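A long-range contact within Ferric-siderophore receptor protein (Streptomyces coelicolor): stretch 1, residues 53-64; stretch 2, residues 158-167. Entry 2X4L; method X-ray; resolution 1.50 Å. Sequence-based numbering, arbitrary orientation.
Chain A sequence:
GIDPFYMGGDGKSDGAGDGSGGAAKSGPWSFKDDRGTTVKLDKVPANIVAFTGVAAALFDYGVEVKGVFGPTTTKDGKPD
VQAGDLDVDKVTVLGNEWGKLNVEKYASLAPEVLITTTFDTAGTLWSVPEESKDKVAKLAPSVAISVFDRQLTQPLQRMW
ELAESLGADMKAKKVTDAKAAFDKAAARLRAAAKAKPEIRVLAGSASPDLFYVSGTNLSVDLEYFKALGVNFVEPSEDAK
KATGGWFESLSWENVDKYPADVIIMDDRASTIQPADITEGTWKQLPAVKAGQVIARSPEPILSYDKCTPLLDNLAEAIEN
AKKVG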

# COMPACT_ATOMS: atom_id res chain seq x y z
N GLY A 53 8.07 1.95 0.52
CA GLY A 53 7.08 1.12 1.26
C GLY A 53 7.61 -0.27 1.53
O GLY A 53 7.17 -0.90 2.53
N VAL A 54 8.43 -0.80 0.64
CA VAL A 54 9.06 -2.11 0.86
C VAL A 54 10.15 -2.02 1.93
O VAL A 54 10.22 -2.82 2.90
N ALA A 55 10.96 -0.93 1.90
CA ALA A 55 11.94 -0.72 3.02
C ALA A 55 11.20 -0.61 4.35
O ALA A 55 11.69 -1.14 5.37
N ALA A 56 10.02 0.04 4.37
CA ALA A 56 9.27 0.22 5.62
C ALA A 56 8.89 -1.17 6.16
O ALA A 56 8.97 -1.46 7.41
N ALA A 57 8.45 -2.05 5.24
CA ALA A 57 8.07 -3.44 5.68
C ALA A 57 9.27 -4.21 6.20
O ALA A 57 9.20 -4.81 7.31
N LEU A 58 10.36 -4.16 5.45
CA LEU A 58 11.56 -4.90 5.87
C LEU A 58 12.05 -4.36 7.22
O LEU A 58 12.49 -5.19 8.06
N PHE A 59 11.97 -3.05 7.47
CA PHE A 59 12.36 -2.47 8.76
C PHE A 59 11.62 -3.16 9.93
O PHE A 59 12.24 -3.40 11.02
N ASP A 60 10.31 -3.42 9.77
CA ASP A 60 9.56 -4.04 10.87
C ASP A 60 9.98 -5.49 11.17
O ASP A 60 9.59 -6.07 12.22
N TYR A 61 10.71 -6.09 10.22
CA TYR A 61 11.34 -7.41 10.46
C TYR A 61 12.82 -7.29 10.75
O TYR A 61 13.48 -8.28 10.69
N GLY A 62 13.31 -6.08 11.03
CA GLY A 62 14.69 -5.86 11.40
C GLY A 62 15.68 -6.05 10.30
O GLY A 62 16.87 -6.29 10.60
N VAL A 63 15.23 -5.82 9.05
CA VAL A 63 16.16 -5.87 7.90
C VAL A 63 16.39 -4.44 7.44
O VAL A 63 15.45 -3.78 7.07
N GLU A 64 17.65 -4.00 7.52
CA GLU A 64 17.96 -2.63 7.13
C GLU A 64 18.19 -2.52 5.65
O GLU A 64 18.71 -3.43 5.01
N ARG A 158 4.51 -13.40 1.34
CA ARG A 158 5.66 -13.41 0.36
C ARG A 158 6.78 -12.46 0.94
O ARG A 158 8.00 -12.74 0.95
N MET A 159 6.37 -11.27 1.44
CA MET A 159 7.32 -10.33 2.06
C MET A 159 7.97 -10.88 3.35
O MET A 159 9.16 -10.63 3.64
N TRP A 160 7.17 -11.61 4.15
CA TRP A 160 7.70 -12.31 5.31
C TRP A 160 8.77 -13.31 4.91
O TRP A 160 9.87 -13.35 5.52
N GLU A 161 8.49 -14.12 3.89
CA GLU A 161 9.51 -15.08 3.42
C GLU A 161 10.78 -14.34 2.98
O GLU A 161 11.91 -14.83 3.25
N LEU A 162 10.62 -13.22 2.25
CA LEU A 162 11.78 -12.48 1.78
C LEU A 162 12.56 -11.93 2.96
O LEU A 162 13.79 -12.12 3.04
N ALA A 163 11.88 -11.34 3.93
CA ALA A 163 12.59 -10.81 5.06
C ALA A 163 13.40 -11.87 5.85
O ALA A 163 14.57 -11.65 6.19
N GLU A 164 12.80 -13.04 6.08
CA GLU A 164 13.51 -14.17 6.73
C GLU A 164 14.74 -14.60 5.93
O GLU A 164 15.84 -14.81 6.52
N SER A 165 14.63 -14.62 4.60
CA SER A 165 15.80 -15.02 3.77
C SER A 165 16.93 -14.01 3.91
O SER A 165 18.10 -14.35 3.80
N LEU A 166 16.57 -12.76 4.15
CA LEU A 166 17.56 -11.70 4.32
C LEU A 166 18.14 -11.57 5.76
O LEU A 166 18.99 -10.67 6.02
N GLY A 167 17.69 -12.40 6.69
CA GLY A 167 18.30 -12.36 8.02
C GLY A 167 17.40 -11.96 9.15
O GLY A 167 17.87 -11.83 10.31

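The contact joins two helical segments, 53-60 and 158-165, whose axes approach to 9.9 Å and whose N-to-C directions differ by 64°. No hydrogen bond crosses between the stretches, so the 451 Å² they bury, both sides summed, rests on apolar packing.

Arg 158 stays out of reach; its all-m chi1 to chi3 accompany a salt bridge within its own helix, NH1 lying 3.3 Å from Glu 161 OE1. Met 159 points toward stretch 1 and, with chi1 t and chi2 and chi3 both p, gives up the largest covered area, 80 Å². Its CG lies 4.0 Å from Ala 57 CB, its SD 4.2 Å from Leu 58 CD2, and its CE 3.8 Å from Val 54 CG1, so successive atoms of one flexible chain meet three residues of the opposing helix. Trp 160, chi1 t, leaves its backbone sideways, yet its CE3 comes within 4.0 Å of Tyr 61 OH. That hydroxyl is hydrogen-bonded elsewhere in the structure.

At Ala 163 the backbones come close, with Ala 163 CA 6.1 Å from Leu 58 CA. Its CB points toward stretch 1 and sits 3.6 Å from Tyr 61 CD2 and 3.9 Å from Leu 58 CD2. Tyr 61 is m at chi1; Leu 58, m then t, starts sideways but brings its end nearer. The carbonyl O of Ala 163 is also 3.7 Å from Val 63 CG2, a van der Waals contact.

Glu 164 points away, while Ser 165, chi1 p, turns its OG to Leu 162 O at 2.7 Å, a bond within its own stretch. Leu 166, m then t, points back toward stretch 1: its CB is 4.1 Å from Val 63 CG1 and its CD1 4.3 Å from Leu 58 CD2. Gly 167 then ends the helix in a Schellman motif with phi 116°.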

# COMPACT_ATOMS: atom_id res chain seq x y z
CB VAL A 54 9.64 -2.67 -0.46
CG1 VAL A 54 10.49 -3.94 -0.19
CG2 VAL A 54 8.46 -2.99 -1.39
CB ALA A 55 12.70 0.58 2.76
CB ALA A 56 8.06 1.11 5.38
CB ALA A 57 7.46 -4.21 4.51
CB LEU A 58 12.69 -4.70 4.85
CG LEU A 58 12.37 -5.44 3.58
CD1 LEU A 58 13.37 -5.17 2.46
CD2 LEU A 58 12.34 -6.96 3.80
CB PHE A 59 12.05 -0.98 8.76
CG PHE A 59 12.49 -0.29 10.03
CD1 PHE A 59 13.80 0.19 10.17
CD2 PHE A 59 11.60 -0.15 11.09
CE1 PHE A 59 14.19 0.77 11.34
CE2 PHE A 59 12.02 0.45 12.33
CZ PHE A 59 13.34 0.92 12.41
CB ASP A 60 8.08 -4.01 10.48
CG ASP A 60 7.48 -2.67 10.65
OD1 ASP A 60 8.10 -1.72 11.16
OD2 ASP A 60 6.30 -2.51 10.26
CB TYR A 61 11.14 -8.22 9.19
CG TYR A 61 9.67 -8.45 8.93
CD1 TYR A 61 8.85 -8.99 9.94
CD2 TYR A 61 9.07 -8.13 7.69
CE1 TYR A 61 7.48 -9.22 9.73
CE2 TYR A 61 7.67 -8.40 7.50
CZ TYR A 61 6.90 -8.96 8.54
OH TYR A 61 5.53 -9.13 8.31
CB VAL A 63 15.55 -6.72 6.83
CG1 VAL A 63 16.26 -6.57 5.43
CG2 VAL A 63 15.53 -8.22 7.32
CB GLU A 64 19.24 -2.18 7.87
CG GLU A 64 20.13 -1.09 7.23
CD GLU A 64 21.56 -0.93 7.89
OE1 GLU A 64 21.86 -1.62 8.90
OE2 GLU A 64 22.39 -0.13 7.36
CB ARG A 158 5.25 -12.95 -1.05
CG ARG A 158 4.29 -13.93 -1.83
CD ARG A 158 5.03 -15.23 -2.18
NE ARG A 158 5.88 -14.98 -3.35
CZ ARG A 158 7.14 -15.36 -3.49
NH1 ARG A 158 7.83 -16.00 -2.51
NH2 ARG A 158 7.71 -15.09 -4.65
CB MET A 159 6.61 -9.00 2.37
CG MET A 159 7.58 -7.85 2.84
SD MET A 159 8.81 -7.39 1.55
CE MET A 159 7.75 -6.41 0.50
CB TRP A 160 6.53 -12.95 6.00
CG TRP A 160 6.79 -13.96 7.02
CD1 TRP A 160 7.42 -15.16 6.87
CD2 TRP A 160 6.29 -13.94 8.35
NE1 TRP A 160 7.47 -15.82 8.04
CE2 TRP A 160 6.74 -15.12 8.97
CE3 TRP A 160 5.57 -13.00 9.10
CZ2 TRP A 160 6.48 -15.42 10.31
CZ3 TRP A 160 5.27 -13.30 10.42
CH2 TRP A 160 5.74 -14.52 11.02
CB GLU A 161 8.94 -15.93 2.26
CG GLU A 161 7.78 -16.79 2.77
CD GLU A 161 6.84 -17.38 1.69
OE1 GLU A 161 7.05 -17.16 0.47
OE2 GLU A 161 5.89 -18.15 2.10
CB LEU A 162 11.25 -11.33 0.90
CG LEU A 162 12.33 -10.32 0.41
CD1 LEU A 162 13.41 -11.07 -0.37
CD2 LEU A 162 11.69 -9.30 -0.51
CB ALA A 163 11.57 -10.11 5.98
CB GLU A 164 12.58 -15.35 7.11
CG GLU A 164 13.31 -16.32 8.12
CD GLU A 164 12.49 -17.59 8.48
OE1 GLU A 164 11.28 -17.46 8.44
OE2 GLU A 164 13.03 -18.72 8.74
CB SER A 165 15.37 -15.07 2.32
OG SER A 165 15.30 -13.81 1.65
CB LEU A 166 16.94 -10.33 3.86
CG LEU A 166 16.57 -10.32 2.39
CD1 LEU A 166 15.75 -9.07 2.13
CD2 LEU A 166 17.82 -10.28 1.56